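Local coordinates for protein pentafunctional AROM polypeptide (Schizosaccharomyces pombe, PDB 5SWV) that probably catalyses five consecutive steps of the shikimate pathway, this part of it carrying the 3-dehydroquinate dehydratase and shikimate dehydrogenase activities, at residues 183-187 with 199-203; 134-140 with 165-171. All coordinates share one frame; numbering follows the deposited sequence.

Contact 1 of 2, residues 183-187 with 199-203; sequences LEEFR and ILFNM
L200 pushes its isobutyl group from strand 199-203 into the inner side of helix 183-187, and three helix side chains close round it. L183 and L200 lie alongside each other and point opposite ways, L183 CD2 lying 3.8 Å from L200 CG. L200 CD2 meets the F186 ring at its edge, 3.8 Å from F186 CD2, and packs against R187 CB at 3.6 Å. With L183 CG trans to its backbone nitrogen (chi1 -179°), CD1 reaches the side-chain amide of N202, 3.4 Å from N202 ND2; that amide is held by N180 and W148. This apolar part is buried and compact. Toward the partly exposed side the grip slackens: R187 NH1 and NH2 both make weak hydrogen bonds to L200 O, each 3.3 Å long and bent to 128°. Within the helix R187 NE and NH2 take the two oxygens of E184 side-on, a salt bridge with R187 NH2 to E184 OE2 at 3.0 Å, and NH1 bonds N214 OD1. The segments run nearly antiparallel (169°), and helix 177-193 packs on the outside of strand 198-203, with W148 beside L183, F186 and L200, and helix 208-213 next to F201.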
loop_
_atom_site.group_PDB
_atom_site.type_symbol
_atom_site.label_atom_id
_atom_site.label_comp_id
_atom_site.label_asym_id
_atom_site.label_seq_id
_atom_site.Cartn_x
_atom_site.Cartn_y
_atom_site.Cartn_z
ATOM N N LEU A 183 -0.790 -10.010 30.610
ATOM C CA LEU A 183 -0.181 -9.137 29.634
ATOM C C LEU A 183 -1.078 -7.942 29.303
ATOM O O LEU A 183 -0.579 -6.829 29.213
ATOM C CB LEU A 183 0.196 -9.925 28.381
ATOM C CG LEU A 183 0.879 -9.156 27.256
ATOM C CD1 LEU A 183 1.757 -10.065 26.418
ATOM C CD2 LEU A 183 -0.129 -8.441 26.372
ATOM N N GLU A 184 -2.384 -8.154 29.134
ATOM C CA GLU A 184 -3.316 -7.036 28.905
ATOM C C GLU A 184 -3.423 -6.077 30.096
ATOM O O GLU A 184 -3.486 -4.868 29.901
ATOM C CB GLU A 184 -4.719 -7.525 28.521
ATOM C CG GLU A 184 -4.832 -8.297 27.204
ATOM C CD GLU A 184 -4.167 -7.626 26.011
ATOM O OE1 GLU A 184 -4.391 -6.411 25.793
ATOM O OE2 GLU A 184 -3.419 -8.340 25.288
ATOM N N GLU A 185 -3.452 -6.611 31.313
ATOM C CA GLU A 185 -3.327 -5.781 32.528
ATOM C C GLU A 185 -2.089 -4.907 32.453
ATOM O O GLU A 185 -2.167 -3.693 32.659
ATOM C CB GLU A 185 -3.245 -6.639 33.787
ATOM C CG GLU A 185 -4.603 -6.986 34.356
ATOM C CD GLU A 185 -4.656 -8.350 35.053
ATOM O OE1 GLU A 185 -3.609 -8.880 35.526
ATOM O OE2 GLU A 185 -5.781 -8.899 35.132
ATOM N N PHE A 186 -0.961 -5.546 32.146
ATOM C CA PHE A 186 0.301 -4.854 31.976
ATOM C C PHE A 186 0.200 -3.783 30.882
ATOM O O PHE A 186 0.571 -2.644 31.111
ATOM C CB PHE A 186 1.431 -5.853 31.681
ATOM C CG PHE A 186 2.776 -5.201 31.464
ATOM C CD1 PHE A 186 3.609 -4.921 32.542
ATOM C CD2 PHE A 186 3.198 -4.848 30.186
ATOM C CE1 PHE A 186 4.838 -4.308 32.351
ATOM C CE2 PHE A 186 4.423 -4.227 29.990
ATOM C CZ PHE A 186 5.245 -3.958 31.074
ATOM N N ARG A 187 -0.329 -4.140 29.716
ATOM C CA ARG A 187 -0.508 -3.180 28.645
ATOM C C ARG A 187 -1.236 -1.940 29.138
ATOM O O ARG A 187 -0.823 -0.826 28.817
ATOM C CB ARG A 187 -1.250 -3.794 27.456
ATOM C CG ARG A 187 -1.826 -2.767 26.496
ATOM C CD ARG A 187 -1.807 -3.170 25.039
ATOM N NE ARG A 187 -1.966 -4.602 24.782
ATOM C CZ ARG A 187 -1.326 -5.294 23.824
ATOM N NH1 ARG A 187 -0.444 -4.719 23.013
ATOM N NH2 ARG A 187 -1.559 -6.596 23.674
ATOM N N ILE A 199 4.731 -2.322 21.042
ATOM C CA ILE A 199 4.392 -3.646 20.503
ATOM C C ILE A 199 4.561 -4.643 21.650
ATOM O O ILE A 199 5.618 -4.712 22.259
ATOM C CB ILE A 199 5.320 -4.066 19.345
ATOM C CG1 ILE A 199 5.418 -2.973 18.280
ATOM C CG2 ILE A 199 4.821 -5.351 18.693
ATOM C CD1 ILE A 199 6.458 -3.258 17.217
ATOM N N LEU A 200 3.533 -5.434 21.912
ATOM C CA LEU A 200 3.487 -6.271 23.102
ATOM C C LEU A 200 2.619 -7.502 22.897
ATOM O O LEU A 200 1.437 -7.389 22.617
ATOM C CB LEU A 200 2.951 -5.438 24.250
ATOM C CG LEU A 200 2.756 -6.099 25.614
ATOM C CD1 LEU A 200 4.103 -6.497 26.195
ATOM C CD2 LEU A 200 2.003 -5.165 26.558
ATOM N N PHE A 201 3.222 -8.676 23.040
ATOM C CA PHE A 201 2.523 -9.957 22.899
ATOM C C PHE A 201 3.369 -11.098 23.435
ATOM O O PHE A 201 4.500 -10.894 23.850
ATOM C CB PHE A 201 2.159 -10.232 21.439
ATOM C CG PHE A 201 3.332 -10.304 20.515
ATOM C CD1 PHE A 201 3.881 -9.143 19.970
ATOM C CD2 PHE A 201 3.867 -11.528 20.137
ATOM C CE1 PHE A 201 4.957 -9.206 19.090
ATOM C CE2 PHE A 201 4.939 -11.597 19.247
ATOM C CZ PHE A 201 5.491 -10.433 18.737
ATOM N N ASN A 202 2.781 -12.291 23.448
ATOM C CA ASN A 202 3.465 -13.511 23.809
ATOM C C ASN A 202 3.542 -14.385 22.583
ATOM O O ASN A 202 2.528 -14.605 21.902
ATOM C CB ASN A 202 2.714 -14.265 24.894
ATOM C CG ASN A 202 2.624 -13.485 26.195
ATOM O OD1 ASN A 202 3.624 -12.975 26.693
ATOM N ND2 ASN A 202 1.426 -13.399 26.757
ATOM N N MET A 203 4.747 -14.871 22.298
ATOM C CA MET A 203 4.915 -15.916 21.307
ATOM C C MET A 203 4.553 -17.267 21.928
ATOM O O MET A 203 4.261 -17.353 23.127
ATOM C CB MET A 203 6.318 -15.879 20.706
ATOM C CG MET A 203 7.484 -16.210 21.631
ATOM S SD MET A 203 9.130 -16.015 20.882
ATOM C CE MET A 203 8.972 -14.539 19.892
#

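Contact 2 of 2, residues 134-140 with 165-171; sequences KLIMSWH and ADVIKLV
I136, M137, S138, W139 and H140 pair in parallel register with V167 to V171, one strand bonding to the other through alternate residues. M137 N donates to V167 O at 3.0 Å and M137 O receives K169 N at 2.8 Å; W139 repeats the pattern with K169 O and V171 N. At the start of the pair L135 O accepts from both D166 N and V167 N, while L135 N donates to D166 OD2 at 2.8 Å, nearly straight (168°) and on the anti side of the carboxylate. The methylenes of K134 cross D166 at about a right angle, and K130 forms a salt bridge to the same OD2.

On the face carrying I136, S138 and H140, K169 runs out extended past S138 and then turns at its last two torsions (chi4 96°), bringing K169 CE 3.2 Å from H140 NE2. The imidazole lies alongside V171, H140 CD2 being 3.6 Å from V171 CB. S138 OG is bonded to D113, and R81 touches both S138 and H140. On the other face M137 CG packs on A165 CB at 3.6 Å, and A161 of helix 152-162 covers M137 and I168. Such neighbouring parallel strands, with helices outside and S138, H140 and K169 among the side chains turned inward, belong to a TIM barrel; the lysine beside a histidine is consistent with the Schiff-base site of type I dehydroquinases.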
loop_
_atom_site.group_PDB
_atom_site.type_symbol
_atom_site.label_atom_id
_atom_site.label_comp_id
_atom_site.label_asym_id
_atom_site.label_seq_id
_atom_site.Cartn_x
_atom_site.Cartn_y
_atom_site.Cartn_z
ATOM N N LYS A 134 13.735 5.347 12.651
ATOM C CA LYS A 134 13.164 5.163 13.988
ATOM C C LYS A 134 13.699 3.887 14.628
ATOM O O LYS A 134 13.800 2.856 13.963
ATOM C CB LYS A 134 11.648 5.029 13.900
ATOM C CG LYS A 134 10.940 6.184 13.236
ATOM C CD LYS A 134 11.031 7.439 14.073
ATOM C CE LYS A 134 10.061 8.463 13.535
ATOM N NZ LYS A 134 10.461 9.803 14.000
ATOM N N LEU A 135 14.001 3.945 15.916
ATOM C CA LEU A 135 14.489 2.773 16.624
ATOM C C LEU A 135 13.374 2.001 17.335
ATOM O O LEU A 135 12.537 2.597 18.034
ATOM C CB LEU A 135 15.560 3.172 17.613
ATOM C CG LEU A 135 16.788 3.846 17.025
ATOM C CD1 LEU A 135 17.847 3.899 18.101
ATOM C CD2 LEU A 135 17.334 3.141 15.785
ATOM N N ILE A 136 13.359 0.682 17.104
ATOM C CA ILE A 136 12.498 -0.252 17.824
ATOM C C ILE A 136 13.408 -1.000 18.791
ATOM O O ILE A 136 14.245 -1.803 18.387
ATOM C CB ILE A 136 11.752 -1.261 16.910
ATOM C CG1 ILE A 136 11.002 -0.541 15.779
ATOM C CG2 ILE A 136 10.753 -2.073 17.735
ATOM C CD1 ILE A 136 10.187 -1.450 14.871
ATOM N N MET A 137 13.249 -0.699 20.068
ATOM C CA MET A 137 13.991 -1.371 21.102
ATOM C C MET A 137 13.212 -2.613 21.504
ATOM O O MET A 137 12.058 -2.509 21.914
ATOM C CB MET A 137 14.195 -0.437 22.293
ATOM C CG MET A 137 14.977 0.817 21.937
ATOM S SD MET A 137 16.700 0.421 21.621
ATOM C CE MET A 137 16.934 1.365 20.149
ATOM N N SER A 138 13.859 -3.773 21.399
ATOM C CA SER A 138 13.190 -5.054 21.505
ATOM C C SER A 138 13.831 -5.952 22.554
ATOM O O SER A 138 15.046 -5.982 22.678
ATOM C CB SER A 138 13.240 -5.760 20.153
ATOM O OG SER A 138 14.518 -6.336 19.939
ATOM N N TRP A 139 13.005 -6.693 23.285
ATOM C CA TRP A 139 13.478 -7.824 24.067
ATOM C C TRP A 139 12.469 -8.968 24.034
ATOM O O TRP A 139 11.266 -8.746 24.122
ATOM C CB TRP A 139 13.760 -7.425 25.508
ATOM C CG TRP A 139 14.361 -8.544 26.300
ATOM C CD1 TRP A 139 13.693 -9.434 27.087
ATOM C CD2 TRP A 139 15.739 -8.925 26.346
ATOM N NE1 TRP A 139 14.571 -10.335 27.643
ATOM C CE2 TRP A 139 15.836 -10.043 27.214
ATOM C CE3 TRP A 139 16.911 -8.422 25.759
ATOM C CZ2 TRP A 139 17.056 -10.674 27.503
ATOM C CZ3 TRP A 139 18.138 -9.057 26.060
ATOM C CH2 TRP A 139 18.190 -10.173 26.921
ATOM N N HIS A 140 13.000 -10.183 23.929
ATOM C CA HIS A 140 12.238 -11.416 23.833
ATOM C C HIS A 140 12.616 -12.350 25.010
ATOM O O HIS A 140 13.792 -12.697 25.176
ATOM C CB HIS A 140 12.538 -12.096 22.487
ATOM C CG HIS A 140 12.098 -11.309 21.285
ATOM N ND1 HIS A 140 12.786 -10.203 20.817
ATOM C CD2 HIS A 140 11.046 -11.480 20.446
ATOM C CE1 HIS A 140 12.169 -9.728 19.746
ATOM N NE2 HIS A 140 11.109 -10.480 19.502
ATOM N N ALA A 165 14.306 4.981 22.686
ATOM C CA ALA A 165 13.295 4.329 21.831
ATOM C C ALA A 165 12.332 5.254 21.110
ATOM O O ALA A 165 11.823 6.177 21.698
ATOM C CB ALA A 165 12.485 3.351 22.658
ATOM N N ASP A 166 12.060 4.969 19.847
ATOM C CA ASP A 166 10.865 5.488 19.180
ATOM C C ASP A 166 9.671 4.522 19.324
ATOM O O ASP A 166 8.513 4.949 19.288
ATOM C CB ASP A 166 11.145 5.733 17.697
ATOM C CG ASP A 166 12.206 6.778 17.476
ATOM O OD1 ASP A 166 11.899 7.968 17.652
ATOM O OD2 ASP A 166 13.348 6.419 17.124
ATOM N N VAL A 167 9.964 3.222 19.405
ATOM C CA VAL A 167 8.976 2.174 19.663
ATOM C C VAL A 167 9.616 1.165 20.603
ATOM O O VAL A 167 10.831 0.975 20.549
ATOM C CB VAL A 167 8.577 1.431 18.368
ATOM C CG1 VAL A 167 7.524 0.344 18.659
ATOM C CG2 VAL A 167 8.096 2.420 17.310
ATOM N N ILE A 168 8.822 0.532 21.467
ATOM C CA ILE A 168 9.338 -0.529 22.334
ATOM C C ILE A 168 8.585 -1.796 22.002
ATOM O O ILE A 168 7.375 -1.781 21.852
ATOM C CB ILE A 168 9.209 -0.195 23.822
ATOM C CG1 ILE A 168 10.030 1.057 24.147
ATOM C CG2 ILE A 168 9.694 -1.365 24.668
ATOM C CD1 ILE A 168 9.930 1.539 25.586
ATOM N N LYS A 169 9.321 -2.892 21.869
ATOM C CA LYS A 169 8.752 -4.185 21.547
ATOM C C LYS A 169 9.146 -5.156 22.650
ATOM O O LYS A 169 10.326 -5.407 22.861
ATOM C CB LYS A 169 9.272 -4.640 20.200
ATOM C CG LYS A 169 8.727 -5.967 19.713
ATOM C CD LYS A 169 9.462 -6.365 18.441
ATOM C CE LYS A 169 9.604 -7.871 18.329
ATOM N NZ LYS A 169 8.531 -8.464 17.492
ATOM N N LEU A 170 8.152 -5.688 23.359
ATOM C CA LEU A 170 8.386 -6.658 24.428
ATOM C C LEU A 170 7.599 -7.904 24.095
ATOM O O LEU A 170 6.390 -7.823 23.873
ATOM C CB LEU A 170 7.922 -6.104 25.766
ATOM C CG LEU A 170 8.538 -4.778 26.188
ATOM C CD1 LEU A 170 7.923 -4.328 27.504
ATOM C CD2 LEU A 170 10.057 -4.870 26.306
ATOM N N VAL A 171 8.281 -9.051 24.058
ATOM C CA VAL A 171 7.638 -10.306 23.688
ATOM C C VAL A 171 7.932 -11.412 24.681
ATOM O O VAL A 171 9.070 -11.815 24.822
ATOM C CB VAL A 171 8.077 -10.787 22.300
ATOM C CG1 VAL A 171 7.304 -12.052 21.927
ATOM C CG2 VAL A 171 7.864 -9.685 21.270
#

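Going from the N terminus, strand 134-140 leads through helix 152-162 to strand 167-173, and contact 2 closes that 24-residue connection as a parallel strand pair. The chain then passes into helix 177-193, and contact 1 folds this helix back on strand 198-203 across 11 residues. The two loops follow in series, neither nesting nor crossing, with centres about 13 Å apart. Strand 167-173 joins them: I199 N probably bonds I168 O at 2.8 Å, and F201 CZ packs on V171 CG2 at 3.6 Å. Together they tie two successive beta-alpha-beta units of the dehydroquinase barrel, contact 2 between strands, contact 1 between strand and outer helix.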